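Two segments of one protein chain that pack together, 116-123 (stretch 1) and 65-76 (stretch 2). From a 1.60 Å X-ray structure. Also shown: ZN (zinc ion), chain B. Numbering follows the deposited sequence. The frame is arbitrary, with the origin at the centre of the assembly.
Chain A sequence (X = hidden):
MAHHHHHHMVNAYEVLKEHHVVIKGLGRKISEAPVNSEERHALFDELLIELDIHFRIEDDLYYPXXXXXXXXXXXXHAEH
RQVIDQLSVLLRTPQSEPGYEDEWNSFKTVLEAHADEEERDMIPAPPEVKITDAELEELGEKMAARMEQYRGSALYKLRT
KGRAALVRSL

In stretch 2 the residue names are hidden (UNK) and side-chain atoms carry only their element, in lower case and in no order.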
# COMPACT_ATOMS: atom_id res chain seq x y z
N ASP A 116 -10.48 -1.68 1.24
CA ASP A 116 -11.94 -1.68 1.29
C ASP A 116 -12.48 -0.30 1.65
O ASP A 116 -13.45 0.18 1.04
CB ASP A 116 -12.46 -2.72 2.30
CG ASP A 116 -12.18 -4.16 1.88
OD1 ASP A 116 -12.22 -5.06 2.76
OD2 ASP A 116 -11.91 -4.41 0.68
N GLU A 117 -11.89 0.36 2.66
CA GLU A 117 -12.39 1.67 3.06
C GLU A 117 -12.14 2.70 1.96
O GLU A 117 -13.00 3.54 1.68
CB GLU A 117 -11.73 2.13 4.37
CG GLU A 117 -12.32 3.45 4.96
CD GLU A 117 -11.60 4.73 4.50
OE1 GLU A 117 -10.36 4.71 4.28
OE2 GLU A 117 -12.27 5.78 4.37
N GLU A 118 -10.98 2.61 1.31
CA GLU A 118 -10.69 3.53 0.22
C GLU A 118 -11.63 3.31 -0.96
O GLU A 118 -12.11 4.27 -1.57
CB GLU A 118 -9.24 3.34 -0.21
CG GLU A 118 -8.75 4.41 -1.17
CD GLU A 118 -7.33 4.15 -1.62
OE1 GLU A 118 -6.80 5.02 -2.36
OE2 GLU A 118 -6.79 3.08 -1.23
N GLU A 119 -11.89 2.05 -1.32
CA GLU A 119 -12.76 1.80 -2.46
C GLU A 119 -14.23 2.09 -2.15
O GLU A 119 -15.02 2.24 -3.09
CB GLU A 119 -12.56 0.37 -2.95
CG GLU A 119 -11.18 0.19 -3.58
CD GLU A 119 -10.90 -1.22 -4.04
OE1 GLU A 119 -11.81 -2.07 -3.91
OE2 GLU A 119 -9.78 -1.47 -4.55
N ARG A 120 -14.59 2.24 -0.88
CA ARG A 120 -15.92 2.70 -0.50
C ARG A 120 -16.05 4.22 -0.61
O ARG A 120 -17.05 4.73 -1.13
CB ARG A 120 -16.24 2.26 0.93
CG ARG A 120 -17.56 2.84 1.45
CD ARG A 120 -17.92 2.37 2.86
NE ARG A 120 -17.30 3.18 3.92
CZ ARG A 120 -16.45 2.69 4.82
NH1 ARG A 120 -16.12 1.40 4.81
NH2 ARG A 120 -15.94 3.49 5.75
N ASP A 121 -15.06 4.95 -0.09
CA ASP A 121 -15.15 6.37 0.20
C ASP A 121 -14.43 7.26 -0.80
O ASP A 121 -14.83 8.41 -0.97
CB ASP A 121 -14.55 6.67 1.58
CG ASP A 121 -15.38 6.15 2.73
OD1 ASP A 121 -16.53 5.73 2.51
OD2 ASP A 121 -14.86 6.17 3.87
N MET A 122 -13.36 6.76 -1.42
CA MET A 122 -12.41 7.64 -2.10
C MET A 122 -12.11 7.26 -3.54
O MET A 122 -11.42 8.03 -4.23
CB MET A 122 -11.09 7.71 -1.32
CG MET A 122 -11.19 8.45 0.01
SD MET A 122 -11.39 10.23 -0.21
CE MET A 122 -9.67 10.69 -0.36
N ILE A 123 -12.63 6.13 -4.03
CA ILE A 123 -12.51 5.68 -5.41
C ILE A 123 -13.89 5.27 -5.91
O ILE A 123 -14.40 4.22 -5.48
CB ILE A 123 -11.52 4.51 -5.54
CG1 ILE A 123 -10.13 4.88 -5.01
CG2 ILE A 123 -11.47 4.00 -7.00
CD1 ILE A 123 -9.18 3.67 -4.92
N UNK A 65 -4.94 15.45 -5.27
CA UNK A 65 -5.95 15.74 -6.27
C UNK A 65 -7.35 15.73 -5.68
O UNK A 65 -8.27 16.39 -6.20
c UNK A 65 -5.87 14.73 -7.41
N UNK A 66 -7.52 15.00 -4.59
CA UNK A 66 -8.79 14.86 -3.91
C UNK A 66 -8.88 15.74 -2.67
O UNK A 66 -9.76 15.52 -1.83
c UNK A 66 -9.69 12.53 -4.62
c UNK A 66 -9.02 13.39 -3.54
c UNK A 66 -10.04 11.15 -4.08
c UNK A 66 -8.87 12.43 -5.91
N UNK A 67 -8.02 16.77 -2.55
CA UNK A 67 -7.91 17.50 -1.30
C UNK A 67 -9.20 18.22 -0.90
O UNK A 67 -9.37 18.55 0.27
o UNK A 67 -6.98 19.44 -2.41
c UNK A 67 -6.76 18.51 -1.37
N UNK A 68 -10.14 18.44 -1.84
CA UNK A 68 -11.36 19.14 -1.47
C UNK A 68 -12.21 18.34 -0.48
O UNK A 68 -13.07 18.93 0.19
c UNK A 68 -12.18 19.50 -2.72
N UNK A 69 -11.98 17.04 -0.38
CA UNK A 69 -12.73 16.20 0.55
C UNK A 69 -12.00 16.12 1.89
O UNK A 69 -11.42 15.09 2.26
c UNK A 69 -12.92 14.82 -0.06
N UNK A 70 -12.02 17.23 2.63
CA UNK A 70 -11.04 17.39 3.71
C UNK A 70 -11.21 16.33 4.79
O UNK A 70 -10.21 15.80 5.29
c UNK A 70 -10.87 19.86 3.28
o UNK A 70 -12.33 19.01 5.00
c UNK A 70 -11.09 18.79 4.34
N UNK A 71 -12.45 16.01 5.19
CA UNK A 71 -12.63 15.01 6.24
C UNK A 71 -12.17 13.64 5.78
O UNK A 71 -11.51 12.90 6.53
c UNK A 71 -14.09 14.95 6.71
c UNK A 71 -16.55 13.04 7.88
c UNK A 71 -15.74 14.18 8.46
n UNK A 71 -17.79 12.79 8.68
c UNK A 71 -14.30 14.12 7.97
N UNK A 72 -12.53 13.25 4.56
CA UNK A 72 -12.15 11.92 4.09
C UNK A 72 -10.66 11.84 3.82
O UNK A 72 -10.07 10.74 3.90
c UNK A 72 -14.41 11.14 3.13
c UNK A 72 -12.96 11.55 2.85
c UNK A 72 -14.48 9.81 3.89
c UNK A 72 -15.19 11.07 1.82
N UNK A 73 -10.02 12.97 3.49
CA UNK A 73 -8.58 13.00 3.35
C UNK A 73 -7.91 12.75 4.70
O UNK A 73 -6.96 11.97 4.80
c UNK A 73 -6.65 14.46 2.90
c UNK A 73 -8.54 14.38 1.27
c UNK A 73 -7.66 13.55 0.35
c UNK A 73 -8.12 14.33 2.74
N UNK A 74 -8.42 13.39 5.74
CA UNK A 74 -7.88 13.15 7.08
C UNK A 74 -8.01 11.68 7.45
O UNK A 74 -7.07 11.09 7.99
c UNK A 74 -8.63 14.00 8.10
N UNK A 75 -9.17 11.09 7.18
CA UNK A 75 -9.39 9.68 7.51
C UNK A 75 -8.43 8.80 6.73
O UNK A 75 -7.82 7.86 7.28
c UNK A 75 -11.75 10.02 8.21
c UNK A 75 -11.00 7.79 7.35
c UNK A 75 -10.84 9.30 7.24
N UNK A 76 -8.24 9.10 5.43
CA UNK A 76 -7.35 8.34 4.58
C UNK A 76 -5.94 8.30 5.13
O UNK A 76 -5.30 7.23 5.19
c UNK A 76 -7.33 8.96 3.18
ZN ZN B . -4.80 2.17 -1.54
O HOH W 1 -11.13 8.06 3.41

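Position 65 carries one side-chain carbon, out of reach of stretch 1: Ala-65, closing a helix. Position 66 has four carbons forked at the second, the pattern of leucine. One fork tip lies 3.4 Å from Met-122 O and 3.8 Å from Met-122 CE; this is CD2 of Leu-66, which leaves helical geometry and opens a type I turn.

Position 67 holds one carbon and then one oxygen, and its CA-to-CB bond points away from stretch 1: Ser-67. Position 68, a single carbon out of reach, is Ala-68. At 69 the CA-to-CB bond to another lone carbon points toward stretch 1. This is Ala-69, whose CB lies 4.8 Å from Met-122 SD, beyond contact range. Ala-69 N donates to Leu-66 O (3.1 Å) to close the turn, and the residue sits at the N-cap position of the next helix.

Position 70 has a carbon bearing one oxygen and one carbon, the beta-branched hydroxyl of Thr-70; 71 has four carbons in a row ending in nitrogen, Lys-71. Both are exposed and leave stretch 1 untouched.

Position 72 again shows four carbons forked at the second. Its CB lies 3.7 Å from Met-122 SD, and one fork tip lies 3.7 Å from Asp-121 OD2. It is Leu-72, the tip being CD2, and its CA is the nearest to that of Asp-121, at 7.4 Å.

Position 73 has four carbons forked at the first, with one arm two carbons long, hence Ile-73. Its CA-to-CB bond points away, yet the longer arm swings back to put CD1 3.6 Å from Met-122 CE. Position 74, one carbon out of reach, is Ala-74. Position 75 has one carbon carrying two, so Val-75; its CG1 lies 3.8 Å from Glu-117 OE2. Position 76 has one carbon on a sideways CA-to-CB bond: Ala-76, its CB 4.6 Å from Met-122 CE.

The contact works by one flexible side chain filling a greasy pocket. Met-122, just past its helix, gives up 119 Å² and, with all three chi angles in m, reaches Leu-66, Leu-72 and Ile-73, from both the turn and the helix after it. No direct hydrogen bond joins the stretches, so packing does most of the work. A water links them, donating to Leu-72 O (2.9 Å) and to Glu-117 OE2 (2.7 Å), backbone carbonyl to buried acid. Asp-121 OD1 is paired with Arg-120 NE at 3.0 Å in a salt bridge whose hydrogen bond is weak. Glu-118 makes no contact here and instead binds zinc through OE2 at 2.2 Å.

Stretch 2 (65-76) ALSAATKLIAVA
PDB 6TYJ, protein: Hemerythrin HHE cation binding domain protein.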